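Long-range contact in trans-4-hydroxy-L-proline dehydratase (Clostridioides difficile 70-100-2010, PDB 6VXC), which dehydrates trans-4-hydroxy-L-proline to (S)-1-pyrroline-5-carboxylate by glycyl radical chemistry during anaerobic breakdown of 4-hydroxyproline: residues H715-P729 with Y748-D762. Residues are numbered along the deposited sequence; the frame is centred on the assembly and turned at random.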
ATOM      1  N   HIS A 715      -6.475  12.222  14.413  1.00 12.44           N
ATOM      2  CA  HIS A 715      -6.014  10.977  13.815  1.00 11.24           C
ATOM      3  C   HIS A 715      -6.875   9.790  14.223  1.00 11.15           C
ATOM      4  O   HIS A 715      -7.031   8.850  13.442  1.00 12.90           O
ATOM      5  CB  HIS A 715      -4.549  10.736  14.193  1.00 11.91           C
ATOM      6  CG  HIS A 715      -3.663  11.877  13.816  1.00 12.71           C
ATOM      7  ND1 HIS A 715      -3.009  11.934  12.611  1.00 11.29           N
ATOM      8  CD2 HIS A 715      -3.381  13.039  14.453  1.00 14.00           C
ATOM      9  CE1 HIS A 715      -2.353  13.079  12.519  1.00 10.64           C
ATOM     10  NE2 HIS A 715      -2.558  13.766  13.627  1.00 13.13           N
ATOM     11  N   ILE A 716      -7.463   9.824  15.419  1.00 12.37           N
ATOM     12  CA  ILE A 716      -8.197   8.658  15.898  1.00 10.03           C
ATOM     13  C   ILE A 716      -9.410   8.366  15.023  1.00 12.91           C
ATOM     14  O   ILE A 716      -9.847   7.213  14.930  1.00 14.08           O
ATOM     15  CB  ILE A 716      -8.596   8.832  17.372  1.00 11.26           C
ATOM     16  CG1 ILE A 716      -7.372   9.167  18.223  1.00 14.30           C
ATOM     17  CG2 ILE A 716      -9.315   7.584  17.869  1.00 13.48           C
ATOM     18  CD1 ILE A 716      -6.206   8.274  17.960  1.00 15.81           C
ATOM     19  N   LYS A 717      -9.970   9.388  14.379  1.00 13.80           N
ATOM     20  CA  LYS A 717     -11.138   9.258  13.507  1.00 12.28           C
ATOM     21  C   LYS A 717     -10.796   8.836  12.086  1.00 12.43           C
ATOM     22  O   LYS A 717     -11.699   8.787  11.249  1.00 15.43           O
ATOM     23  CB  LYS A 717     -11.908  10.578  13.475  1.00 12.41           C
ATOM     24  CG  LYS A 717     -12.568  10.916  14.791  1.00 16.93           C
ATOM     25  CD  LYS A 717     -13.321  12.241  14.708  1.00 23.45           C
ATOM     26  CE  LYS A 717     -13.950  12.568  16.059  1.00 25.32           C
ATOM     27  NZ  LYS A 717     -14.551  13.923  16.074  1.00 34.20           N
ATOM     28  N   THR A 718      -9.535   8.528  11.793  1.00 11.84           N
ATOM     29  CA  THR A 718      -9.113   8.098  10.470  1.00 10.40           C
ATOM     30  C   THR A 718      -8.650   6.646  10.504  1.00 11.74           C
ATOM     31  O   THR A 718      -8.509   6.027  11.562  1.00 12.25           O
ATOM     32  CB  THR A 718      -7.963   8.950   9.934  1.00 11.59           C
ATOM     33  OG1 THR A 718      -6.749   8.568  10.594  1.00 14.36           O
ATOM     34  CG2 THR A 718      -8.219  10.459  10.135  1.00 12.66           C
ATOM     35  N   GLY A 719      -8.383   6.117   9.312  1.00 10.40           N
ATOM     36  CA  GLY A 719      -7.667   4.868   9.176  1.00  7.60           C
ATOM     37  C   GLY A 719      -6.202   5.100   8.854  1.00 10.19           C
ATOM     38  O   GLY A 719      -5.582   4.285   8.164  1.00 13.12           O
ATOM     39  N   GLY A 720      -5.653   6.240   9.290  1.00 10.04           N
ATOM     40  CA  GLY A 720      -4.243   6.521   9.113  1.00  8.81           C
ATOM     41  C   GLY A 720      -3.934   7.800   8.345  1.00 12.66           C
ATOM     42  O   GLY A 720      -4.653   8.164   7.409  1.00 12.59           O
ATOM     43  N   THR A 721      -2.850   8.479   8.730  1.00 11.04           N
ATOM     44  CA  THR A 721      -2.371   9.687   8.070  1.00  9.83           C
ATOM     45  C   THR A 721      -0.863   9.571   7.867  1.00 11.65           C
ATOM     46  O   THR A 721      -0.172   8.913   8.652  1.00 12.03           O
ATOM     47  CB  THR A 721      -2.646  10.948   8.893  1.00 10.37           C
ATOM     48  OG1 THR A 721      -1.928  10.860  10.128  1.00 11.23           O
ATOM     49  CG2 THR A 721      -4.151  11.134   9.158  1.00 11.38           C
ATOM     50  N   LEU A 722      -0.349  10.253   6.846  1.00  9.69           N
ATOM     51  CA  LEU A 722       1.045  10.116   6.448  1.00 10.11           C
ATOM     52  C   LEU A 722       1.780  11.441   6.645  1.00  9.52           C
ATOM     53  O   LEU A 722       1.401  12.456   6.059  1.00 10.62           O
ATOM     54  CB  LEU A 722       1.128   9.663   4.996  1.00  9.40           C
ATOM     55  CG  LEU A 722       2.489   9.160   4.533  1.00  9.67           C
ATOM     56  CD1 LEU A 722       2.275   8.227   3.342  1.00 10.48           C
ATOM     57  CD2 LEU A 722       3.410  10.299   4.172  1.00 11.20           C
ATOM     58  N   LEU A 723       2.842  11.433   7.443  1.00  9.89           N
ATOM     59  CA  LEU A 723       3.651  12.634   7.659  1.00  7.83           C
ATOM     60  C   LEU A 723       5.106  12.365   7.293  1.00  9.63           C
ATOM     61  O   LEU A 723       5.764  11.552   7.944  1.00 10.86           O
ATOM     62  CB  LEU A 723       3.554  13.127   9.108  1.00  9.05           C
ATOM     63  CG  LEU A 723       4.478  14.316   9.467  1.00  9.48           C
ATOM     64  CD1 LEU A 723       4.191  15.520   8.577  1.00  9.12           C
ATOM     65  CD2 LEU A 723       4.342  14.721  10.925  1.00  8.63           C
ATOM     66  N   ASN A 724       5.610  13.086   6.279  1.00  9.64           N
ATOM     67  CA  ASN A 724       7.029  13.139   5.932  1.00  9.67           C
ATOM     68  C   ASN A 724       7.703  14.298   6.653  1.00  9.40           C
ATOM     69  O   ASN A 724       7.174  15.410   6.685  1.00 11.25           O
ATOM     70  CB  ASN A 724       7.247  13.368   4.437  1.00  9.36           C
ATOM     71  CG  ASN A 724       7.109  12.130   3.616  1.00 10.87           C
ATOM     72  OD1 ASN A 724       6.378  12.114   2.613  1.00 16.54           O
ATOM     73  ND2 ASN A 724       7.788  11.082   4.023  1.00 10.61           N
ATOM     74  N   GLN A 725       8.881  14.037   7.215  1.00 10.04           N
ATOM     75  CA  GLN A 725       9.767  15.084   7.709  1.00  8.08           C
ATOM     76  C   GLN A 725      11.182  14.781   7.244  1.00 10.19           C
ATOM     77  O   GLN A 725      11.530  13.631   6.969  1.00 12.00           O
ATOM     78  CB  GLN A 725       9.710  15.223   9.239  1.00  9.99           C
ATOM     79  CG  GLN A 725       8.460  15.955   9.797  1.00  8.57           C
ATOM     80  CD  GLN A 725       8.409  17.431   9.412  1.00  9.70           C
ATOM     81  OE1 GLN A 725       9.067  18.263  10.031  1.00 11.90           O
ATOM     82  NE2 GLN A 725       7.614  17.762   8.398  1.00 12.05           N
ATOM     83  N   ARG A 726      11.985  15.834   7.135  1.00 11.21           N
ATOM     84  CA  ARG A 726      13.329  15.759   6.587  1.00 12.04           C
ATOM     85  C   ARG A 726      14.281  16.551   7.475  1.00 11.99           C
ATOM     86  O   ARG A 726      13.957  17.663   7.891  1.00 15.19           O
ATOM     87  CB  ARG A 726      13.347  16.297   5.153  1.00 13.68           C
ATOM     88  CG  ARG A 726      14.714  16.509   4.600  1.00 13.93           C
ATOM     89  CD  ARG A 726      14.679  17.322   3.329  1.00 13.98           C
ATOM     90  NE  ARG A 726      16.024  17.778   3.010  1.00 14.69           N
ATOM     91  CZ  ARG A 726      16.330  18.632   2.045  1.00 17.13           C
ATOM     92  NH1 ARG A 726      15.384  19.147   1.271  1.00 15.81           N
ATOM     93  NH2 ARG A 726      17.599  18.962   1.858  1.00 21.58           N
ATOM     94  N   PHE A 727      15.455  15.988   7.752  1.00 14.72           N
ATOM     95  CA  PHE A 727      16.442  16.627   8.613  1.00 14.39           C
ATOM     96  C   PHE A 727      17.754  16.836   7.875  1.00 13.66           C
ATOM     97  O   PHE A 727      18.187  15.984   7.095  1.00 13.79           O
ATOM     98  CB  PHE A 727      16.727  15.798   9.857  1.00 13.07           C
ATOM     99  CG  PHE A 727      15.574  15.713  10.778  1.00 18.08           C
ATOM    100  CD1 PHE A 727      15.092  16.843  11.403  1.00 21.51           C
ATOM    101  CD2 PHE A 727      14.974  14.498  11.036  1.00 23.95           C
ATOM    102  CE1 PHE A 727      14.007  16.764  12.241  1.00 22.05           C
ATOM    103  CE2 PHE A 727      13.902  14.420  11.888  1.00 23.75           C
ATOM    104  CZ  PHE A 727      13.417  15.555  12.479  1.00 20.22           C
ATOM    105  N   ALA A 728      18.390  17.958   8.157  1.00 16.14           N
ATOM    106  CA  ALA A 728      19.759  18.159   7.724  1.00 16.88           C
ATOM    107  C   ALA A 728      20.633  17.071   8.332  1.00 13.77           C
ATOM    108  O   ALA A 728      20.497  16.773   9.521  1.00 15.35           O
ATOM    109  CB  ALA A 728      20.258  19.542   8.153  1.00 16.65           C
ATOM    110  N   PRO A 729      21.515  16.444   7.561  1.00 15.42           N
ATOM    111  CA  PRO A 729      22.364  15.394   8.154  1.00 16.22           C
ATOM    112  C   PRO A 729      23.198  15.890   9.327  1.00 19.46           C
ATOM    113  O   PRO A 729      23.412  15.142  10.287  1.00 17.42           O
ATOM    114  CB  PRO A 729      23.238  14.940   6.977  1.00 18.51           C
ATOM    115  CG  PRO A 729      22.439  15.332   5.740  1.00 20.44           C
ATOM    116  CD  PRO A 729      21.714  16.591   6.107  1.00 15.07           C
ATOM    117  N   TYR A 748       5.339  13.694  19.155  1.00 11.33           N
ATOM    118  CA  TYR A 748       4.216  13.610  18.232  1.00 11.27           C
ATOM    119  C   TYR A 748       3.227  12.552  18.696  1.00 10.64           C
ATOM    120  O   TYR A 748       2.023  12.803  18.764  1.00 12.01           O
ATOM    121  CB  TYR A 748       4.722  13.289  16.823  1.00  9.69           C
ATOM    122  CG  TYR A 748       3.650  13.346  15.740  1.00 10.43           C
ATOM    123  CD1 TYR A 748       2.687  14.360  15.730  1.00  9.89           C
ATOM    124  CD2 TYR A 748       3.624  12.405  14.713  1.00  9.96           C
ATOM    125  CE1 TYR A 748       1.721  14.419  14.729  1.00 11.77           C
ATOM    126  CE2 TYR A 748       2.660  12.453  13.710  1.00 10.75           C
ATOM    127  CZ  TYR A 748       1.710  13.460  13.720  1.00 10.19           C
ATOM    128  OH  TYR A 748       0.743  13.512  12.731  1.00 11.51           O
ATOM    129  N   PHE A 749       3.735  11.378  19.077  1.00 11.70           N
ATOM    130  CA  PHE A 749       2.844  10.282  19.448  1.00  9.43           C
ATOM    131  C   PHE A 749       2.168  10.554  20.785  1.00 13.20           C
ATOM    132  O   PHE A 749       1.033  10.114  21.013  1.00 12.54           O
ATOM    133  CB  PHE A 749       3.608   8.952  19.470  1.00  9.00           C
ATOM    134  CG  PHE A 749       4.019   8.447  18.099  1.00  8.90           C
ATOM    135  CD1 PHE A 749       3.701   9.152  16.948  1.00  9.68           C
ATOM    136  CD2 PHE A 749       4.721   7.256  17.975  1.00  8.76           C
ATOM    137  CE1 PHE A 749       4.077   8.686  15.690  1.00  9.17           C
ATOM    138  CE2 PHE A 749       5.110   6.778  16.730  1.00  9.44           C
ATOM    139  CZ  PHE A 749       4.786   7.494  15.585  1.00  9.41           C
ATOM    140  N   ASN A 750       2.822  11.314  21.664  1.00 11.50           N
ATOM    141  CA  ASN A 750       2.162  11.674  22.901  1.00 11.17           C
ATOM    142  C   ASN A 750       0.963  12.576  22.653  1.00 11.97           C
ATOM    143  O   ASN A 750       0.069  12.625  23.495  1.00 12.93           O
ATOM    144  CB  ASN A 750       3.138  12.371  23.863  1.00 11.05           C
ATOM    145  CG  ASN A 750       2.705  12.231  25.305  1.00 15.55           C
ATOM    146  OD1 ASN A 750       2.668  11.122  25.835  1.00 18.51           O
ATOM    147  ND2 ASN A 750       2.327  13.330  25.929  1.00 18.26           N
ATOM    148  N   MET A 751       0.929  13.288  21.526  1.00 11.41           N
ATOM    149  CA  MET A 751      -0.235  14.063  21.109  1.00  9.75           C
ATOM    150  C   MET A 751      -1.176  13.274  20.203  1.00 12.64           C
ATOM    151  O   MET A 751      -2.071  13.874  19.592  1.00 14.09           O
ATOM    152  CB  MET A 751       0.206  15.341  20.398  1.00 14.97           C
ATOM    153  CG  MET A 751       1.025  16.283  21.251  1.00 15.46           C
ATOM    154  SD  MET A 751       1.484  17.806  20.414  1.00 22.40           S
ATOM    155  CE  MET A 751       2.652  17.277  19.181  1.00  9.71           C
ATOM    156  N   ASP A 752      -0.969  11.961  20.091  1.00 10.70           N
ATOM    157  CA  ASP A 752      -1.801  11.030  19.323  1.00 12.36           C
ATOM    158  C   ASP A 752      -1.639  11.165  17.811  1.00 11.95           C
ATOM    159  O   ASP A 752      -2.527  10.774  17.063  1.00 15.35           O
ATOM    160  CB  ASP A 752      -3.274  11.168  19.728  1.00 16.75           C
ATOM    161  CG  ASP A 752      -3.522  10.687  21.146  1.00 18.88           C
ATOM    162  OD1 ASP A 752      -2.813   9.753  21.573  1.00 21.63           O
ATOM    163  OD2 ASP A 752      -4.364  11.271  21.847  1.00 21.07           O
ATOM    164  N   GLY A 753      -0.506  11.680  17.349  1.00 13.97           N
ATOM    165  CA  GLY A 753      -0.177  11.572  15.942  1.00  9.54           C
ATOM    166  C   GLY A 753      -0.040  10.119  15.534  1.00 11.24           C
ATOM    167  O   GLY A 753       0.278   9.260  16.339  1.00 10.70           O
ATOM    168  N   HIS A 754      -0.349   9.843  14.271  1.00 10.31           N
ATOM    169  CA  HIS A 754      -0.446   8.481  13.765  1.00 11.43           C
ATOM    170  C   HIS A 754       0.888   7.918  13.274  1.00  9.26           C
ATOM    171  O   HIS A 754       1.211   6.755  13.542  1.00  9.65           O
ATOM    172  CB  HIS A 754      -1.477   8.438  12.629  1.00  8.08           C
ATOM    173  CG  HIS A 754      -1.583   7.109  11.965  1.00  7.19           C
ATOM    174  ND1 HIS A 754      -2.266   6.051  12.515  1.00  9.91           N
ATOM    175  CD2 HIS A 754      -1.065   6.658  10.800  1.00  8.41           C
ATOM    176  CE1 HIS A 754      -2.187   5.009  11.705  1.00  9.93           C
ATOM    177  NE2 HIS A 754      -1.455   5.349  10.661  1.00  8.74           N
ATOM    178  N   HIS A 755       1.658   8.719  12.540  1.00  9.47           N
ATOM    179  CA  HIS A 755       2.774   8.216  11.758  1.00  8.56           C
ATOM    180  C   HIS A 755       3.762   9.339  11.483  1.00  8.49           C
ATOM    181  O   HIS A 755       3.366  10.486  11.273  1.00 11.09           O
ATOM    182  CB  HIS A 755       2.273   7.632  10.432  1.00  9.21           C
ATOM    183  CG  HIS A 755       3.304   7.609   9.348  1.00  8.19           C
ATOM    184  ND1 HIS A 755       3.512   8.665   8.486  1.00  9.63           N
ATOM    185  CD2 HIS A 755       4.186   6.649   8.989  1.00  8.32           C
ATOM    186  CE1 HIS A 755       4.471   8.352   7.633  1.00  8.33           C
ATOM    187  NE2 HIS A 755       4.897   7.132   7.918  1.00  8.58           N
ATOM    188  N   ILE A 756       5.047   8.990  11.441  1.00  9.67           N
ATOM    189  CA  ILE A 756       6.074   9.902  10.956  1.00  9.05           C
ATOM    190  C   ILE A 756       7.212   9.073  10.372  1.00  9.24           C
ATOM    191  O   ILE A 756       7.516   7.975  10.854  1.00  9.23           O
ATOM    192  CB  ILE A 756       6.540  10.871  12.080  1.00 10.35           C
ATOM    193  CG1 ILE A 756       7.372  12.042  11.527  1.00  9.15           C
ATOM    194  CG2 ILE A 756       7.300  10.149  13.187  1.00  8.23           C
ATOM    195  CD1 ILE A 756       7.548  13.149  12.544  1.00  8.84           C
ATOM    196  N   GLN A 757       7.844   9.610   9.327  1.00  9.97           N
ATOM    197  CA  GLN A 757       8.981   8.962   8.684  1.00  9.28           C
ATOM    198  C   GLN A 757       9.927  10.052   8.177  1.00 11.02           C
ATOM    199  O   GLN A 757       9.493  11.161   7.873  1.00 10.79           O
ATOM    200  CB  GLN A 757       8.533   8.065   7.537  1.00  8.70           C
ATOM    201  CG  GLN A 757       7.862   8.823   6.411  1.00  9.15           C
ATOM    202  CD  GLN A 757       7.134   7.905   5.438  1.00  9.72           C
ATOM    203  OE1 GLN A 757       6.706   6.805   5.805  1.00 12.62           O
ATOM    204  NE2 GLN A 757       7.038   8.326   4.181  1.00 10.67           N
ATOM    205  N   PHE A 758      11.217   9.726   8.060  1.00 11.23           N
ATOM    206  CA  PHE A 758      12.260  10.734   7.876  1.00 11.24           C
ATOM    207  C   PHE A 758      13.085  10.511   6.608  1.00  9.62           C
ATOM    208  O   PHE A 758      13.455   9.382   6.275  1.00 11.87           O
ATOM    209  CB  PHE A 758      13.215  10.761   9.082  1.00  8.96           C
ATOM    210  CG  PHE A 758      12.526  10.993  10.398  1.00 10.46           C
ATOM    211  CD1 PHE A 758      11.816  12.173  10.628  1.00  9.40           C
ATOM    212  CD2 PHE A 758      12.587  10.036  11.410  1.00 10.87           C
ATOM    213  CE1 PHE A 758      11.180  12.392  11.847  1.00 11.46           C
ATOM    214  CE2 PHE A 758      11.950  10.241  12.636  1.00 12.43           C
ATOM    215  CZ  PHE A 758      11.247  11.428  12.856  1.00 11.20           C
ATOM    216  N   ASN A 759      13.367  11.607   5.914  1.00 11.16           N
ATOM    217  CA  ASN A 759      14.490  11.702   4.995  1.00 11.56           C
ATOM    218  C   ASN A 759      15.668  12.360   5.712  1.00  9.63           C
ATOM    219  O   ASN A 759      15.484  13.303   6.483  1.00 12.27           O
ATOM    220  CB  ASN A 759      14.136  12.510   3.743  1.00  8.98           C
ATOM    221  CG  ASN A 759      13.660  11.636   2.595  1.00  9.20           C
ATOM    222  OD1 ASN A 759      14.286  10.631   2.259  1.00 13.17           O
ATOM    223  ND2 ASN A 759      12.563  12.031   1.971  1.00  8.76           N
ATOM    224  N   VAL A 760      16.872  11.846   5.466  1.00 10.79           N
ATOM    225  CA  VAL A 760      18.103  12.479   5.934  1.00 10.45           C
ATOM    226  C   VAL A 760      19.119  12.402   4.805  1.00 14.85           C
ATOM    227  O   VAL A 760      19.879  11.433   4.710  1.00 18.19           O
ATOM    228  CB  VAL A 760      18.639  11.787   7.199  1.00 12.08           C
ATOM    229  CG1 VAL A 760      19.914  12.511   7.738  1.00 12.67           C
ATOM    230  CG2 VAL A 760      17.568  11.683   8.250  1.00 13.83           C
ATOM    231  N   PHE A 761      19.152  13.406   3.940  1.00 15.38           N
ATOM    232  CA  PHE A 761      20.039  13.342   2.791  1.00 15.15           C
ATOM    233  C   PHE A 761      20.758  14.665   2.614  1.00 16.06           C
ATOM    234  O   PHE A 761      20.330  15.707   3.107  1.00 17.66           O
ATOM    235  CB  PHE A 761      19.293  12.953   1.499  1.00 18.03           C
ATOM    236  CG  PHE A 761      18.135  13.868   1.125  1.00 13.60           C
ATOM    237  CD1 PHE A 761      18.361  15.137   0.611  1.00 13.42           C
ATOM    238  CD2 PHE A 761      16.825  13.414   1.222  1.00 12.28           C
ATOM    239  CE1 PHE A 761      17.297  15.964   0.239  1.00 13.60           C
ATOM    240  CE2 PHE A 761      15.747  14.229   0.853  1.00 10.96           C
ATOM    241  CZ  PHE A 761      15.985  15.504   0.362  1.00 13.87           C
ATOM    242  N   ASP A 762      21.889  14.593   1.935  1.00 20.21           N
ATOM    243  CA  ASP A 762      22.609  15.779   1.502  1.00 19.78           C
ATOM    244  C   ASP A 762      22.020  16.247   0.181  1.00 18.85           C
ATOM    245  O   ASP A 762      22.082  15.521  -0.816  1.00 19.49           O
ATOM    246  CB  ASP A 762      24.093  15.475   1.340  1.00 22.94           C
ATOM    247  CG  ASP A 762      24.927  16.086   2.420  1.00 37.44           C
ATOM    248  OD1 ASP A 762      25.131  15.417   3.460  1.00 38.70           O
ATOM    249  OD2 ASP A 762      25.383  17.238   2.227  1.00 47.24           O
TER
HETATM  250  O   HOH W   1       0.596  11.204  11.186  1.00  7.57           O
HETATM  251  O   HOH W   2      17.943  16.078   4.398  1.00 15.82           O
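R726 offers a face of its guanidinium to F761: the CE1 corner of the phenyl ring sits above the middle of the flat cation, F761 CE1 lying 3.4 Å from R726 CZ. With CG anti to the backbone N (chi1 169°), the extended chain carries the group out to F761, while NH2 reaches on to a salt bridge with E806. A water in the guanidinium plane accepts from R726 NE at 2.9 Å; it also accepts from the F761 amide and donates to F727 O, closing the end of the strand pair where the direct backbone bonds stop.

That pair is 724-726 beside 755-759, adjacent parallel strands connected through helix 734-750 in a beta-alpha-beta unit. L723 O, Q725 and F727 N exchange bonds with Q757 and N759, Q725 O taking N759 N at 2.9 Å. On the side facing that helix two pairs form, L723 CD2 with I756 CD1 and F727 with F758, and Q725 CG touches I756 CD1 between them; F727 CE2 comes 3.3 Å from F758 CD1, the rings obliquely inclined.

At the start of its strand, H755 turns its imidazole to the other backbone: L723 N donates to H755 ND1 at 3.0 Å, nearly straight (168°) and in the ring plane. G720 CA lies over a face of H754, 3.5 Å from its ring centroid, and that ring's nitrogens bond E435 and V455 O. Y748 points its edge at the face of H715 in an offset edge-to-face pair, planes at 89°. Water 1 links Y748 OH, T721 OG1 and H755 O; H715 ND1 shares a hydrogen bond with T721 OG1, and H715 NE2 bonds C710 O.

L722 brings its side chain close to C454, the cysteine radical site by similarity. Its neighbours are held differently, L723 through its backbone N-H and T721 through its hydroxyl, consistent with a defined position for L722 beside the probable radical cysteine.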